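Local coordinates for protein exoglucanase A (Cellulomonas fimi, PDB 7CBD) that hydrolyses beta-1,4-glucosidic linkages of cellulose with inversion of the anomeric configuration, releasing cellobiose, through the family 6 glycosyl hydrolase catalytic domain described here, at residues A13-N18 / V88-I93; Q48-W53 / F361-P366. All blocks are in the same frame, centred on the assembly; numbering follows the deposited sequence.

Interaction 1. Residues A13-N18 / V88-I93; sequences AVQYVN and VFNLVI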
ATOM      1  N   ALA A  13     -11.831  -4.071 -16.541  1.00  8.93           N
ATOM      2  CA  ALA A  13     -10.728  -3.243 -16.997  1.00  8.70           C
ATOM      3  C   ALA A  13      -9.400  -3.973 -16.830  1.00  8.96           C
ATOM      4  O   ALA A  13      -9.275  -4.926 -16.058  1.00 10.92           O
ATOM      5  CB  ALA A  13     -10.691  -1.931 -16.205  1.00  9.58           C
ATOM      6  N   VAL A  14      -8.404  -3.498 -17.565  1.00  8.54           N
ATOM      7  CA  VAL A  14      -7.018  -3.867 -17.339  1.00  8.80           C
ATOM      8  C   VAL A  14      -6.378  -2.789 -16.469  1.00  7.30           C
ATOM      9  O   VAL A  14      -6.928  -1.705 -16.288  1.00  8.87           O
ATOM     10  CB  VAL A  14      -6.266  -4.061 -18.687  1.00 11.38           C
ATOM     11  CG1 VAL A  14      -6.188  -2.758 -19.456  1.00 11.18           C
ATOM     12  CG2 VAL A  14      -4.896  -4.676 -18.498  1.00 16.95           C
ATOM     13  N   GLN A  15      -5.198  -3.079 -15.924  1.00  7.50           N
ATOM     14  CA  GLN A  15      -4.445  -2.113 -15.138  1.00  6.91           C
ATOM     15  C   GLN A  15      -3.111  -1.793 -15.807  1.00  7.22           C
ATOM     16  O   GLN A  15      -2.490  -2.652 -16.439  1.00  7.95           O
ATOM     17  CB  GLN A  15      -4.204  -2.618 -13.711  1.00  7.28           C
ATOM     18  CG  GLN A  15      -5.481  -2.861 -12.935  1.00  7.01           C
ATOM     19  CD  GLN A  15      -5.195  -3.244 -11.494  1.00  6.53           C
ATOM     20  OE1 GLN A  15      -4.439  -2.565 -10.797  1.00  7.31           O
ATOM     21  NE2 GLN A  15      -5.796  -4.332 -11.038  1.00  8.39           N
ATOM     22  N   TYR A  16      -2.668  -0.547 -15.651  1.00  6.64           N
ATOM     23  CA  TYR A  16      -1.407  -0.098 -16.239  1.00  6.47           C
ATOM     24  C   TYR A  16      -0.228  -0.888 -15.696  1.00  6.57           C
ATOM     25  O   TYR A  16      -0.101  -1.078 -14.485  1.00  7.51           O
ATOM     26  CB  TYR A  16      -1.194   1.371 -15.888  1.00  7.25           C
ATOM     27  CG  TYR A  16       0.132   1.966 -16.323  1.00  6.08           C
ATOM     28  CD1 TYR A  16       0.404   2.193 -17.660  1.00  7.35           C
ATOM     29  CD2 TYR A  16       1.094   2.341 -15.385  1.00  6.31           C
ATOM     30  CE1 TYR A  16       1.603   2.755 -18.065  1.00  7.64           C
ATOM     31  CE2 TYR A  16       2.296   2.913 -15.776  1.00  6.94           C
ATOM     32  CZ  TYR A  16       2.539   3.126 -17.122  1.00  6.98           C
ATOM     33  OH  TYR A  16       3.719   3.699 -17.549  1.00  7.91           O
ATOM     34  N   VAL A  17       0.660  -1.302 -16.596  1.00  6.37           N
ATOM     35  CA  VAL A  17       1.928  -1.921 -16.227  1.00  5.83           C
ATOM     36  C   VAL A  17       3.047  -0.913 -16.475  1.00  6.70           C
ATOM     37  O   VAL A  17       3.181  -0.379 -17.587  1.00  7.22           O
ATOM     38  CB  VAL A  17       2.150  -3.237 -16.991  1.00  6.80           C
ATOM     39  CG1 VAL A  17       3.491  -3.853 -16.627  1.00  7.94           C
ATOM     40  CG2 VAL A  17       1.022  -4.206 -16.681  1.00  8.06           C
ATOM     41  N   ASN A  18       3.841  -0.644 -15.440  1.00  6.29           N
ATOM     42  CA  ASN A  18       4.877   0.382 -15.460  1.00  6.54           C
ATOM     43  C   ASN A  18       6.143  -0.180 -16.097  1.00  7.33           C
ATOM     44  O   ASN A  18       6.806  -1.034 -15.497  1.00  7.15           O
ATOM     45  CB  ASN A  18       5.123   0.838 -14.019  1.00  6.00           C
ATOM     46  CG  ASN A  18       6.256   1.833 -13.892  1.00  6.53           C
ATOM     47  OD1 ASN A  18       6.937   2.161 -14.863  1.00  7.96           O
ATOM     48  ND2 ASN A  18       6.461   2.326 -12.678  1.00  7.33           N
ATOM     49  N   VAL A  88      -7.211   1.098 -15.970  1.00  6.41           N
ATOM     50  CA  VAL A  88      -6.980   1.863 -14.748  1.00  6.42           C
ATOM     51  C   VAL A  88      -5.482   2.082 -14.576  1.00  6.69           C
ATOM     52  O   VAL A  88      -4.702   1.119 -14.524  1.00  7.01           O
ATOM     53  CB  VAL A  88      -7.558   1.153 -13.514  1.00  7.18           C
ATOM     54  CG1 VAL A  88      -7.230   1.952 -12.248  1.00  7.86           C
ATOM     55  CG2 VAL A  88      -9.051   0.934 -13.647  1.00  8.68           C
ATOM     56  N   PHE A  89      -5.093   3.350 -14.466  1.00  6.00           N
ATOM     57  CA  PHE A  89      -3.741   3.756 -14.120  1.00  5.95           C
ATOM     58  C   PHE A  89      -3.723   4.065 -12.628  1.00  5.36           C
ATOM     59  O   PHE A  89      -4.418   4.979 -12.178  1.00  5.81           O
ATOM     60  CB  PHE A  89      -3.377   4.990 -14.951  1.00  5.99           C
ATOM     61  CG  PHE A  89      -2.111   5.669 -14.518  1.00  6.68           C
ATOM     62  CD1 PHE A  89      -0.913   4.981 -14.507  1.00  9.25           C
ATOM     63  CD2 PHE A  89      -2.115   6.998 -14.118  1.00  8.15           C
ATOM     64  CE1 PHE A  89       0.257   5.601 -14.106  1.00  9.60           C
ATOM     65  CE2 PHE A  89      -0.953   7.622 -13.727  1.00  8.48           C
ATOM     66  CZ  PHE A  89       0.238   6.920 -13.720  1.00  8.77           C
ATOM     67  N   ASN A  90      -2.965   3.282 -11.859  1.00  5.44           N
ATOM     68  CA  ASN A  90      -2.849   3.506 -10.419  1.00  4.88           C
ATOM     69  C   ASN A  90      -1.787   4.559 -10.137  1.00  5.49           C
ATOM     70  O   ASN A  90      -0.629   4.400 -10.531  1.00  5.69           O
ATOM     71  CB  ASN A  90      -2.481   2.208  -9.708  1.00  5.17           C
ATOM     72  CG  ASN A  90      -3.602   1.200  -9.734  1.00  6.50           C
ATOM     73  OD1 ASN A  90      -4.585   1.343  -9.013  1.00  6.62           O
ATOM     74  ND2 ASN A  90      -3.461   0.175 -10.567  1.00  7.47           N
ATOM     75  N   LEU A  91      -2.180   5.615  -9.425  1.00  5.23           N
ATOM     76  CA  LEU A  91      -1.335   6.768  -9.149  1.00  5.56           C
ATOM     77  C   LEU A  91      -1.394   7.030  -7.651  1.00  5.67           C
ATOM     78  O   LEU A  91      -2.485   7.048  -7.075  1.00  6.41           O
ATOM     79  CB  LEU A  91      -1.952   7.963  -9.867  1.00  6.59           C
ATOM     80  CG  LEU A  91      -1.148   9.125 -10.470  1.00 13.72           C
ATOM     81  CD1 LEU A  91      -1.902  10.452 -10.337  1.00 11.87           C
ATOM     82  CD2 LEU A  91       0.258   9.243  -9.989  1.00 11.94           C
ATOM     83  N   VAL A  92      -0.244   7.234  -7.011  1.00  5.12           N
ATOM     84  CA  VAL A  92      -0.215   7.512  -5.575  1.00  5.05           C
ATOM     85  C   VAL A  92       0.089   8.985  -5.338  1.00  4.90           C
ATOM     86  O   VAL A  92       1.130   9.496  -5.775  1.00  5.27           O
ATOM     87  CB  VAL A  92       0.776   6.625  -4.812  1.00  5.70           C
ATOM     88  CG1 VAL A  92       0.502   6.740  -3.310  1.00  7.00           C
ATOM     89  CG2 VAL A  92       0.653   5.183  -5.268  1.00  7.09           C
ATOM     90  N   ILE A  93      -0.825   9.641  -4.629  1.00  5.27           N
ATOM     91  CA  ILE A  93      -0.691  11.022  -4.192  1.00  4.90           C
ATOM     92  C   ILE A  93      -0.092  10.960  -2.786  1.00  5.80           C
ATOM     93  O   ILE A  93      -0.707  10.405  -1.869  1.00  5.79           O
ATOM     94  CB  ILE A  93      -2.077  11.692  -4.174  1.00  6.11           C
ATOM     95  CG1 ILE A  93      -2.771  11.540  -5.534  1.00  6.15           C
ATOM     96  CG2 ILE A  93      -1.986  13.148  -3.750  1.00  7.24           C
ATOM     97  CD1 ILE A  93      -2.013  12.148  -6.694  1.00  7.74           C
TER
HETATM   98  O   HOH W   1      -1.146   0.578 -12.458  1.00  9.42           O
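Val88 is held by two backbone bonds from strand 14-15 and the residue after it: its N donates to Val14 O at 2.8 Å, and its O accepts from Tyr16 N at 2.9 Å. Gln15, in parallel register with Val88, adds a CA-H...O contact to the same carbonyl oxygen. On the sheet face carrying the Gln15 and Val88 side chains, Asn90 ND2 donates to Gln15 OE1 (2.9 Å) along a bent path, the two amide planes 65° apart. The Gln15 chain, extended beyond CG, carries its amide to that of Asn90. CG of Tyr16 is anti to its backbone N (chi1 175°), and its side chain runs beside that of Phe89, pointing the same way. The pair is edge-to-face: the CD1-CE1 edge of Phe89 is turned toward the Tyr16 ring, with planes at 83° and CD1 3.4 Å from Tyr16 CD2. A water accepts from Asn90 ND2 and donates to Tyr16 O. Farther out, His72 and Asn75 of helix 69-83 bond the Tyr16 hydroxyl, and the Tyr10 hydroxyl bonds Asn90 OD1, so both ends of the amide have partners. An alanine in place of Gln15 would probably leave Asn90 ND2 with the water but without its protein acceptor here. The chemistry thus divides by face: amide and water bonding beside Val88, Tyr16-Phe89 packing on the other, with Tyr16 also against helix 69-83.

Interaction 2. Residues Q48-W53 / F361-P366; sequences QPTAVW and FVWIKP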
ATOM      1  N   GLN A  48       3.202  -7.673 -14.079  1.00  7.22           N
ATOM      2  CA  GLN A  48       2.064  -7.288 -13.253  1.00  7.06           C
ATOM      3  C   GLN A  48       1.970  -5.773 -13.087  1.00  6.32           C
ATOM      4  O   GLN A  48       2.982  -5.072 -13.138  1.00  6.44           O
ATOM      5  CB  GLN A  48       2.184  -7.944 -11.882  1.00  8.16           C
ATOM      6  CG  GLN A  48       2.059  -9.454 -11.979  1.00  9.31           C
ATOM      7  CD  GLN A  48       0.729  -9.851 -12.585  1.00 10.63           C
ATOM      8  OE1 GLN A  48      -0.316  -9.471 -12.069  1.00 12.10           O
ATOM      9  NE2 GLN A  48       0.759 -10.580 -13.704  1.00 12.65           N
ATOM     10  N   PRO A  49       0.750  -5.262 -12.887  1.00  6.28           N
ATOM     11  CA  PRO A  49       0.539  -3.810 -12.764  1.00  6.27           C
ATOM     12  C   PRO A  49       0.840  -3.310 -11.354  1.00  6.36           C
ATOM     13  O   PRO A  49       0.391  -3.895 -10.364  1.00  7.08           O
ATOM     14  CB  PRO A  49      -0.952  -3.649 -13.088  1.00  6.65           C
ATOM     15  CG  PRO A  49      -1.558  -4.920 -12.599  1.00  6.92           C
ATOM     16  CD  PRO A  49      -0.524  -6.003 -12.875  1.00  7.13           C
ATOM     17  N   THR A  50       1.572  -2.197 -11.275  1.00  5.93           N
ATOM     18  CA  THR A  50       1.915  -1.541 -10.020  1.00  5.41           C
ATOM     19  C   THR A  50       1.605  -0.053 -10.128  1.00  5.82           C
ATOM     20  O   THR A  50       1.570   0.518 -11.222  1.00  6.98           O
ATOM     21  CB  THR A  50       3.411  -1.705  -9.692  1.00  6.17           C
ATOM     22  OG1 THR A  50       4.200  -1.242 -10.797  1.00  6.33           O
ATOM     23  CG2 THR A  50       3.755  -3.155  -9.398  1.00  6.93           C
ATOM     24  N   ALA A  51       1.398   0.581  -8.978  1.00  5.14           N
ATOM     25  CA  ALA A  51       1.094   2.002  -8.969  1.00  5.77           C
ATOM     26  C   ALA A  51       2.353   2.831  -9.175  1.00  5.69           C
ATOM     27  O   ALA A  51       3.455   2.451  -8.764  1.00  6.35           O
ATOM     28  CB  ALA A  51       0.436   2.406  -7.654  1.00  6.22           C
ATOM     29  N   VAL A  52       2.169   3.987  -9.805  1.00  5.60           N
ATOM     30  CA  VAL A  52       3.221   4.983  -9.946  1.00  5.71           C
ATOM     31  C   VAL A  52       3.081   5.985  -8.809  1.00  5.18           C
ATOM     32  O   VAL A  52       2.011   6.579  -8.621  1.00  6.35           O
ATOM     33  CB  VAL A  52       3.133   5.678 -11.315  1.00  6.58           C
ATOM     34  CG1 VAL A  52       4.098   6.855 -11.370  1.00  8.13           C
ATOM     35  CG2 VAL A  52       3.415   4.670 -12.421  1.00  7.13           C
ATOM     36  N   TRP A  53       4.157   6.177  -8.049  1.00  5.77           N
ATOM     37  CA  TRP A  53       4.138   7.029  -6.863  1.00  6.32           C
ATOM     38  C   TRP A  53       4.666   8.414  -7.211  1.00  6.20           C
ATOM     39  O   TRP A  53       5.810   8.554  -7.655  1.00  7.71           O
ATOM     40  CB  TRP A  53       5.011   6.436  -5.756  1.00  6.51           C
ATOM     41  CG  TRP A  53       4.430   5.219  -5.112  1.00  6.07           C
ATOM     42  CD1 TRP A  53       4.157   4.014  -5.712  1.00  6.43           C
ATOM     43  CD2 TRP A  53       4.044   5.081  -3.737  1.00  5.60           C
ATOM     44  NE1 TRP A  53       3.633   3.136  -4.786  1.00  6.61           N
ATOM     45  CE2 TRP A  53       3.551   3.767  -3.571  1.00  5.95           C
ATOM     46  CE3 TRP A  53       4.070   5.935  -2.631  1.00  6.46           C
ATOM     47  CZ2 TRP A  53       3.078   3.300  -2.346  1.00  5.79           C
ATOM     48  CZ3 TRP A  53       3.604   5.461  -1.417  1.00  6.87           C
ATOM     49  CH2 TRP A  53       3.120   4.158  -1.282  1.00  6.79           C
ATOM     50  N   PHE A 361      -7.970  -6.327  -6.080  1.00  6.49           N
ATOM     51  CA  PHE A 361      -6.647  -6.371  -5.467  1.00  6.18           C
ATOM     52  C   PHE A 361      -5.698  -5.618  -6.388  1.00  6.27           C
ATOM     53  O   PHE A 361      -5.784  -5.732  -7.619  1.00  6.53           O
ATOM     54  CB  PHE A 361      -6.153  -7.811  -5.288  1.00  6.16           C
ATOM     55  CG  PHE A 361      -6.979  -8.622  -4.333  1.00  7.76           C
ATOM     56  CD1 PHE A 361      -7.505  -8.044  -3.188  1.00  7.45           C
ATOM     57  CD2 PHE A 361      -7.221  -9.969  -4.572  1.00  9.48           C
ATOM     58  CE1 PHE A 361      -8.265  -8.785  -2.307  1.00  8.87           C
ATOM     59  CE2 PHE A 361      -7.981 -10.722  -3.687  1.00  9.77           C
ATOM     60  CZ  PHE A 361      -8.511 -10.125  -2.558  1.00  9.49           C
ATOM     61  N   VAL A 362      -4.798  -4.838  -5.783  1.00  5.56           N
ATOM     62  CA  VAL A 362      -3.874  -3.974  -6.504  1.00  5.46           C
ATOM     63  C   VAL A 362      -2.502  -4.120  -5.865  1.00  5.03           C
ATOM     64  O   VAL A 362      -2.375  -4.505  -4.702  1.00  6.05           O
ATOM     65  CB  VAL A 362      -4.326  -2.495  -6.464  1.00  5.72           C
ATOM     66  CG1 VAL A 362      -5.510  -2.270  -7.382  1.00  7.28           C
ATOM     67  CG2 VAL A 362      -4.695  -2.108  -5.036  1.00  6.64           C
ATOM     68  N   TRP A 363      -1.465  -3.802  -6.640  1.00  5.04           N
ATOM     69  CA  TRP A 363      -0.106  -3.648  -6.113  1.00  5.18           C
ATOM     70  C   TRP A 363       0.176  -2.153  -6.097  1.00  5.23           C
ATOM     71  O   TRP A 363       0.574  -1.573  -7.115  1.00  6.13           O
ATOM     72  CB  TRP A 363       0.919  -4.399  -6.951  1.00  6.22           C
ATOM     73  CG  TRP A 363       0.893  -5.873  -6.745  1.00  5.80           C
ATOM     74  CD1 TRP A 363       0.032  -6.590  -5.955  1.00  5.83           C
ATOM     75  CD2 TRP A 363       1.779  -6.823  -7.342  1.00  6.00           C
ATOM     76  NE1 TRP A 363       0.343  -7.935  -6.023  1.00  6.12           N
ATOM     77  CE2 TRP A 363       1.403  -8.101  -6.878  1.00  5.72           C
ATOM     78  CE3 TRP A 363       2.852  -6.713  -8.231  1.00  6.24           C
ATOM     79  CZ2 TRP A 363       2.067  -9.264  -7.275  1.00  6.89           C
ATOM     80  CZ3 TRP A 363       3.508  -7.866  -8.627  1.00  6.86           C
ATOM     81  CH2 TRP A 363       3.112  -9.127  -8.148  1.00  7.13           C
ATOM     82  N   ILE A 364      -0.056  -1.522  -4.947  1.00  5.56           N
ATOM     83  CA  ILE A 364       0.224  -0.097  -4.834  1.00  5.72           C
ATOM     84  C   ILE A 364       1.715   0.127  -4.611  1.00  5.12           C
ATOM     85  O   ILE A 364       2.395   0.754  -5.427  1.00  6.12           O
ATOM     86  CB  ILE A 364      -0.657   0.576  -3.763  1.00  5.71           C
ATOM     87  CG1 ILE A 364      -2.149   0.364  -4.057  1.00  5.72           C
ATOM     88  CG2 ILE A 364      -0.348   2.056  -3.702  1.00  5.60           C
ATOM     89  CD1 ILE A 364      -2.616   0.865  -5.424  1.00  6.51           C
ATOM     90  N   LYS A 365       2.261  -0.421  -3.533  1.00  5.80           N
ATOM     91  CA  LYS A 365       3.714  -0.452  -3.393  1.00  5.88           C
ATOM     92  C   LYS A 365       4.290  -1.393  -4.450  1.00  5.42           C
ATOM     93  O   LYS A 365       3.788  -2.509  -4.611  1.00  7.09           O
ATOM     94  CB  LYS A 365       4.078  -0.974  -2.010  1.00  7.35           C
ATOM     95  CG  LYS A 365       5.570  -1.064  -1.759  1.00  8.64           C
ATOM     96  CD  LYS A 365       6.190   0.314  -1.590  1.00  9.82           C
ATOM     97  CE  LYS A 365       7.678   0.201  -1.271  1.00 12.08           C
ATOM     98  NZ  LYS A 365       8.292   1.509  -0.902  1.00 13.34           N
ATOM     99  N   PRO A 366       5.327  -0.996  -5.188  1.00  5.63           N
ATOM    100  CA  PRO A 366       5.917  -1.912  -6.187  1.00  5.86           C
ATOM    101  C   PRO A 366       6.899  -2.863  -5.529  1.00  5.65           C
ATOM    102  O   PRO A 366       7.879  -2.417  -4.908  1.00  6.06           O
ATOM    103  CB  PRO A 366       6.638  -0.963  -7.160  1.00  6.25           C
ATOM    104  CG  PRO A 366       6.080   0.435  -6.850  1.00  6.89           C
ATOM    105  CD  PRO A 366       5.833   0.376  -5.359  1.00  5.53           C
TER
HETATM  106  O   HOH W   2      -2.112  -3.075  -9.309  1.00  8.19           O
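Trp53 and Ile364 meet where the residues leading into and starting strand 52-54 face the loop that follows strand 358-362, in the distorted beta/alpha barrel of family 6 glycosyl hydrolases. Two hydrogen bonds span the contact: Ala51 N donates to Trp363 O at 3.0 Å, and the Trp53 indole NE1 donates to Ile364 O. A water donates to Pro49 O and accepts from Trp363 N. In the apolar packing, Ile364 CG2 touches both Ala51 CB (4.0 Å) and Trp53 CZ2, while Pro366 CD packs obliquely against the indole at NE1 and CD1. Thr50 CG2 abuts the edge of the Trp363 ring in its plane, at CE3, and Gln48 CB comes obliquely to CZ3 (3.5 Å); Trp363 NE1 donates a hydrogen bond to Arg344 O. Among charged groups, Lys365 NZ stands over the six-membered ring of Trp53 at 5.9 Å, at most a weak cation-pi attraction. Lys365 NZ also bonds Ser370 O and makes a long, weak ion pair with Asp371, the predicted nucleophile, consistent with a place beside the active site. The indole bond, 2.8 Å and nearly straight at NE1 (162°), lies close to the ring plane yet reaches Ile364 O from 49° above its carbonyl plane.

In the fold
The centres of interactions 1 and 2 lie about 7 Å apart, and the two join directly through neighbouring parallel strands of one mixed sheet, 52-54 and 87-93. Along the chain their segments alternate: 13-18, 48-53, 88-93, then 361-366. Strand 87-93 pairs with both strand 14-15 and strand 52-54, and probable hydrogen bonds from Val92 N to Val52 O and from Val52 N to Asn90 O connect the contacts, with Pro49 packed against Gln15 and Tyr16. Interaction 1 lies away from the annotated sites. Interaction 2 brings the region after the late strand 358-362 against strand 52-54 and the loop leading into it, near Asp371 and Asp149, the predicted catalytic residues.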